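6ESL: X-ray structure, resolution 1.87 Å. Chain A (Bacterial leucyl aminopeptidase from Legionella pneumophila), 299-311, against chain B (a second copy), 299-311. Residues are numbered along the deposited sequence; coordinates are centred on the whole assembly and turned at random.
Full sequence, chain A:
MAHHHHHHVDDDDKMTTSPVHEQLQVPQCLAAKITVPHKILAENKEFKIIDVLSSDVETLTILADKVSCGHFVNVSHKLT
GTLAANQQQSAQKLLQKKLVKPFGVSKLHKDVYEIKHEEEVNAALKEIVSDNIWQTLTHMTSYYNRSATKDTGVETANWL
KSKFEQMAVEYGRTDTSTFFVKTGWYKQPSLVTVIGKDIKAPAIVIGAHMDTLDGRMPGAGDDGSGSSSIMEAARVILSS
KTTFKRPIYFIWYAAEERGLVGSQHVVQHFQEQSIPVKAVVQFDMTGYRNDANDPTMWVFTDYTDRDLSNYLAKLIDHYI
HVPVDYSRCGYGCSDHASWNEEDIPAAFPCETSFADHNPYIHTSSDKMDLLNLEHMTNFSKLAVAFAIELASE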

# COMPACT_ATOMS: atom_id res chain seq x y z
N VAL A 299 -9.03 -5.68 2.46
CA VAL A 299 -8.07 -4.93 3.19
C VAL A 299 -8.38 -3.49 2.84
O VAL A 299 -8.44 -3.09 1.66
CB VAL A 299 -6.62 -5.32 2.84
CG1 VAL A 299 -5.58 -4.38 3.48
CG2 VAL A 299 -6.30 -6.75 3.34
N PHE A 300 -8.68 -2.69 3.88
CA PHE A 300 -9.03 -1.29 3.64
C PHE A 300 -7.81 -0.37 3.55
O PHE A 300 -6.89 -0.48 4.29
CB PHE A 300 -10.10 -0.82 4.64
CG PHE A 300 -11.45 -1.23 4.20
CD1 PHE A 300 -11.80 -2.59 4.22
CD2 PHE A 300 -12.29 -0.37 3.54
CE1 PHE A 300 -13.05 -3.04 3.68
CE2 PHE A 300 -13.53 -0.80 3.04
CZ PHE A 300 -13.95 -2.14 3.17
N THR A 301 -7.84 0.52 2.59
CA THR A 301 -6.63 1.23 2.16
C THR A 301 -6.61 2.69 2.50
O THR A 301 -5.59 3.29 2.26
CB THR A 301 -6.41 1.10 0.63
OG1 THR A 301 -7.50 1.75 -0.12
CG2 THR A 301 -6.26 -0.35 0.29
N ASP A 302 -7.66 3.19 3.15
CA ASP A 302 -7.76 4.59 3.57
C ASP A 302 -7.65 4.69 5.10
O ASP A 302 -8.30 3.94 5.82
CB ASP A 302 -9.08 5.20 3.09
CG ASP A 302 -10.29 4.42 3.55
OD1 ASP A 302 -10.11 3.32 4.12
OD2 ASP A 302 -11.42 4.89 3.34
N TYR A 303 -6.83 5.62 5.57
CA TYR A 303 -6.57 5.81 7.02
C TYR A 303 -5.91 4.60 7.65
O TYR A 303 -6.13 4.31 8.82
CB TYR A 303 -7.89 6.20 7.75
CG TYR A 303 -8.54 7.38 7.05
CD1 TYR A 303 -8.09 8.66 7.26
CD2 TYR A 303 -9.61 7.20 6.19
CE1 TYR A 303 -8.64 9.73 6.57
CE2 TYR A 303 -10.18 8.28 5.53
CZ TYR A 303 -9.68 9.53 5.69
OH TYR A 303 -10.29 10.59 5.03
N THR A 304 -5.12 3.90 6.85
CA THR A 304 -4.38 2.77 7.30
C THR A 304 -2.91 2.84 6.81
O THR A 304 -2.63 3.51 5.83
CB THR A 304 -4.96 1.43 6.78
OG1 THR A 304 -5.05 1.45 5.35
CG2 THR A 304 -6.37 1.13 7.33
N ASP A 305 -2.06 2.07 7.46
CA ASP A 305 -0.66 2.04 7.19
C ASP A 305 -0.43 1.14 6.00
O ASP A 305 -0.89 -0.01 5.98
CB ASP A 305 0.10 1.47 8.36
CG ASP A 305 1.65 1.45 8.10
OD1 ASP A 305 2.22 2.52 8.05
OD2 ASP A 305 2.22 0.35 7.88
N ARG A 306 0.24 1.67 5.00
CA ARG A 306 0.49 0.91 3.82
C ARG A 306 1.30 -0.40 4.00
O ARG A 306 0.88 -1.46 3.51
CB ARG A 306 1.16 1.83 2.80
CG ARG A 306 1.43 1.12 1.49
CD ARG A 306 2.12 2.15 0.59
NE ARG A 306 2.32 1.54 -0.68
CZ ARG A 306 2.71 2.14 -1.80
NH1 ARG A 306 2.88 3.45 -1.81
NH2 ARG A 306 2.81 1.41 -2.92
N ASP A 307 2.40 -0.37 4.71
CA ASP A 307 3.14 -1.62 4.91
C ASP A 307 2.41 -2.62 5.80
O ASP A 307 2.44 -3.79 5.55
CB ASP A 307 4.55 -1.41 5.54
CG ASP A 307 5.49 -0.57 4.64
OD1 ASP A 307 5.32 -0.64 3.43
OD2 ASP A 307 6.34 0.16 5.21
N LEU A 308 1.72 -2.16 6.83
CA LEU A 308 0.98 -3.08 7.68
C LEU A 308 -0.19 -3.72 6.90
O LEU A 308 -0.50 -4.92 7.08
CB LEU A 308 0.51 -2.39 8.95
CG LEU A 308 -0.05 -3.37 10.02
CD1 LEU A 308 0.97 -4.34 10.51
CD2 LEU A 308 -0.70 -2.64 11.18
N SER A 309 -0.82 -2.94 6.02
CA SER A 309 -1.91 -3.42 5.17
C SER A 309 -1.48 -4.50 4.23
O SER A 309 -2.12 -5.56 4.11
CB SER A 309 -2.58 -2.29 4.37
OG SER A 309 -3.07 -1.27 5.26
N ASN A 310 -0.31 -4.26 3.60
CA ASN A 310 0.31 -5.29 2.76
C ASN A 310 0.64 -6.53 3.53
O ASN A 310 0.44 -7.65 3.01
CB ASN A 310 1.62 -4.76 2.10
CG ASN A 310 1.34 -3.72 0.98
OD1 ASN A 310 0.29 -3.76 0.31
ND2 ASN A 310 2.33 -2.84 0.75
N TYR A 311 1.10 -6.38 4.75
CA TYR A 311 1.32 -7.52 5.60
C TYR A 311 0.03 -8.33 5.88
O TYR A 311 0.03 -9.58 5.83
CB TYR A 311 1.97 -7.08 6.93
CG TYR A 311 2.40 -8.19 7.77
CD1 TYR A 311 3.37 -9.08 7.31
CD2 TYR A 311 1.90 -8.37 9.06
CE1 TYR A 311 3.80 -10.17 8.10
CE2 TYR A 311 2.31 -9.43 9.85
CZ TYR A 311 3.29 -10.30 9.38
OH TYR A 311 3.68 -11.37 10.15
N VAL B 299 6.31 -6.42 -5.43
CA VAL B 299 5.78 -5.11 -5.65
C VAL B 299 6.49 -4.19 -4.69
O VAL B 299 6.44 -4.43 -3.43
CB VAL B 299 4.23 -5.12 -5.46
CG1 VAL B 299 3.61 -3.73 -5.56
CG2 VAL B 299 3.57 -5.93 -6.56
N PHE B 300 7.12 -3.14 -5.22
CA PHE B 300 7.86 -2.18 -4.44
C PHE B 300 6.94 -1.08 -3.91
O PHE B 300 6.14 -0.53 -4.59
CB PHE B 300 9.12 -1.65 -5.12
CG PHE B 300 10.24 -2.61 -5.00
CD1 PHE B 300 10.17 -3.86 -5.65
CD2 PHE B 300 11.23 -2.46 -4.05
CE1 PHE B 300 11.12 -4.88 -5.42
CE2 PHE B 300 12.20 -3.48 -3.81
CZ PHE B 300 12.19 -4.64 -4.55
N THR B 301 7.00 -0.92 -2.59
CA THR B 301 6.14 0.01 -1.88
C THR B 301 6.69 1.41 -1.59
O THR B 301 5.96 2.26 -1.08
CB THR B 301 5.64 -0.65 -0.58
OG1 THR B 301 6.75 -0.84 0.31
CG2 THR B 301 5.02 -2.00 -0.89
N ASP B 302 7.96 1.66 -1.92
CA ASP B 302 8.53 3.00 -1.71
C ASP B 302 8.58 3.71 -3.08
O ASP B 302 8.93 3.11 -4.10
CB ASP B 302 9.78 3.06 -0.86
CG ASP B 302 10.95 2.47 -1.52
OD1 ASP B 302 10.77 1.73 -2.51
OD2 ASP B 302 12.07 2.73 -1.04
N TYR B 303 8.17 4.99 -3.07
CA TYR B 303 8.11 5.90 -4.23
C TYR B 303 7.14 5.44 -5.31
O TYR B 303 7.36 5.67 -6.50
CB TYR B 303 9.51 6.19 -4.77
CG TYR B 303 10.36 6.68 -3.63
CD1 TYR B 303 10.32 8.01 -3.20
CD2 TYR B 303 11.21 5.81 -2.91
CE1 TYR B 303 11.08 8.44 -2.13
CE2 TYR B 303 11.99 6.28 -1.87
CZ TYR B 303 11.90 7.58 -1.47
OH TYR B 303 12.70 7.98 -0.42
N THR B 304 6.05 4.85 -4.86
CA THR B 304 5.07 4.32 -5.78
C THR B 304 3.63 4.64 -5.24
O THR B 304 3.47 4.83 -4.06
CB THR B 304 5.13 2.80 -5.89
OG1 THR B 304 5.06 2.17 -4.63
CG2 THR B 304 6.46 2.32 -6.61
N ASP B 305 2.67 4.60 -6.12
CA ASP B 305 1.28 4.84 -5.84
C ASP B 305 0.71 3.61 -5.21
O ASP B 305 0.78 2.52 -5.74
CB ASP B 305 0.51 5.19 -7.09
CG ASP B 305 -0.95 5.49 -6.83
OD1 ASP B 305 -1.19 6.57 -6.28
OD2 ASP B 305 -1.86 4.63 -7.15
N ARG B 306 0.11 3.82 -4.05
CA ARG B 306 -0.50 2.74 -3.31
C ARG B 306 -1.60 2.00 -4.03
O ARG B 306 -1.55 0.75 -4.11
CB ARG B 306 -0.97 3.30 -1.94
CG ARG B 306 -1.86 2.33 -1.15
CD ARG B 306 -2.18 2.87 0.22
NE ARG B 306 -2.48 1.73 1.12
CZ ARG B 306 -2.72 1.87 2.43
NH1 ARG B 306 -2.65 3.08 3.03
NH2 ARG B 306 -3.06 0.81 3.14
N ASP B 307 -2.60 2.68 -4.58
CA ASP B 307 -3.64 1.98 -5.32
C ASP B 307 -3.14 1.28 -6.57
O ASP B 307 -3.54 0.19 -6.88
CB ASP B 307 -4.81 2.89 -5.68
CG ASP B 307 -5.63 3.31 -4.48
OD1 ASP B 307 -5.51 2.71 -3.39
OD2 ASP B 307 -6.42 4.27 -4.63
N LEU B 308 -2.23 1.93 -7.32
CA LEU B 308 -1.75 1.25 -8.56
C LEU B 308 -0.92 0.00 -8.22
O LEU B 308 -1.02 -1.02 -8.91
CB LEU B 308 -0.95 2.25 -9.41
CG LEU B 308 -0.56 1.72 -10.81
CD1 LEU B 308 -1.78 1.50 -11.65
CD2 LEU B 308 0.39 2.70 -11.48
N SER B 309 -0.16 0.07 -7.13
CA SER B 309 0.66 -1.05 -6.63
C SER B 309 -0.19 -2.22 -6.22
O SER B 309 0.03 -3.40 -6.65
CB SER B 309 1.58 -0.63 -5.50
OG SER B 309 2.43 0.45 -5.86
N ASN B 310 -1.24 -1.92 -5.48
CA ASN B 310 -2.25 -2.96 -5.16
C ASN B 310 -2.89 -3.56 -6.39
O ASN B 310 -3.10 -4.77 -6.45
CB ASN B 310 -3.38 -2.41 -4.26
CG ASN B 310 -2.90 -2.06 -2.83
OD1 ASN B 310 -1.88 -2.58 -2.34
ND2 ASN B 310 -3.74 -1.25 -2.10
N TYR B 311 -3.19 -2.74 -7.38
CA TYR B 311 -3.71 -3.25 -8.62
C TYR B 311 -2.72 -4.23 -9.35
O TYR B 311 -3.10 -5.28 -9.84
CB TYR B 311 -4.09 -2.10 -9.57
CG TYR B 311 -4.76 -2.54 -10.80
CD1 TYR B 311 -5.98 -3.21 -10.74
CD2 TYR B 311 -4.22 -2.25 -12.06
CE1 TYR B 311 -6.63 -3.60 -11.93
CE2 TYR B 311 -4.81 -2.67 -13.22
CZ TYR B 311 -6.02 -3.31 -13.17
OH TYR B 311 -6.63 -3.71 -14.34
O HOH W 1 -6.71 3.73 -1.51

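Symmetric dimers often build an interface by using one good interaction twice, and the pairing of residues 299-311 in this leucyl aminopeptidase is a compact example: an arginine from each copy enters a pocket of backbone oxygens in the other, and 570 Å² of surface is buried between the stretches.

Along chain A, the strand residues A:Val299 and A:Phe300 lend no side chain to the contact. The CA-to-CB bond of A:Phe300 points away, and its carbonyl instead organises the pocket, since A:Thr304 OG1 donates to A:Phe300 O at 2.9 Å. A:Thr301, where the strand gives way to loop, points toward chain B. Its methyl CG2 packs 3.6 Å from B:Asn310 ND2, while its hydroxyl reaches the partner helix through a water, which lies 2.5 Å from A:Thr301 OG1 and donates to B:Asp307 OD1, also at 2.5 Å. A small, branched residue with one polar and one apolar arm serves both needs. A:Asp302 and A:Tyr303 face away and take no part.

A:Thr304 receives the incoming arginine twice. B:Arg306 NH1 donates to A:Thr304 O at 2.8 Å with a nearly straight geometry, and B:Arg306 NH2 makes a weak bond to A:Thr304 OG1 at 3.0 Å. Because the hydroxyl gives its own proton to A:Phe300 O, its oxygen is free to accept. A:Asp305, pointing away, supports the arrangement from within: its OD2 caps the helix by accepting from A:Leu308 N at 2.8 Å.

A:Arg306 repeats the embrace in reverse and, with 146 Å² covered, is the most extensively buried residue of its stretch in this contact. All of chi1 to chi3 are t, so the extended chain carries the guanidinium across to chain B. There A:Arg306 NH1 donates to B:Thr304 O at 2.7 Å and A:Arg306 NH2 to B:Thr304 OG1 at 2.9 Å. B:Thr301 O lies over one face of the guanidinium and B:Arg306 CA over the opposite face, so the flat group is sandwiched while its edge makes the hydrogen bonds.

One turn of helix completes the site. The end of A:Asp307 approaches B:Thr301, with OD1 3.4 Å from B:Thr301 OG1. A:Leu308 faces away, whereas A:Ser309 points toward the partner; its OG donates to A:Asp305 O at 2.6 Å and sits 3.0 Å from B:Arg306 NH2, a compact side chain that leaves room for the arginine. Finally, A:Asn310 ND2 packs 3.3 Å from B:Thr301 CG2, mirroring the earlier contact, as the two helices run nearly parallel, 17° apart.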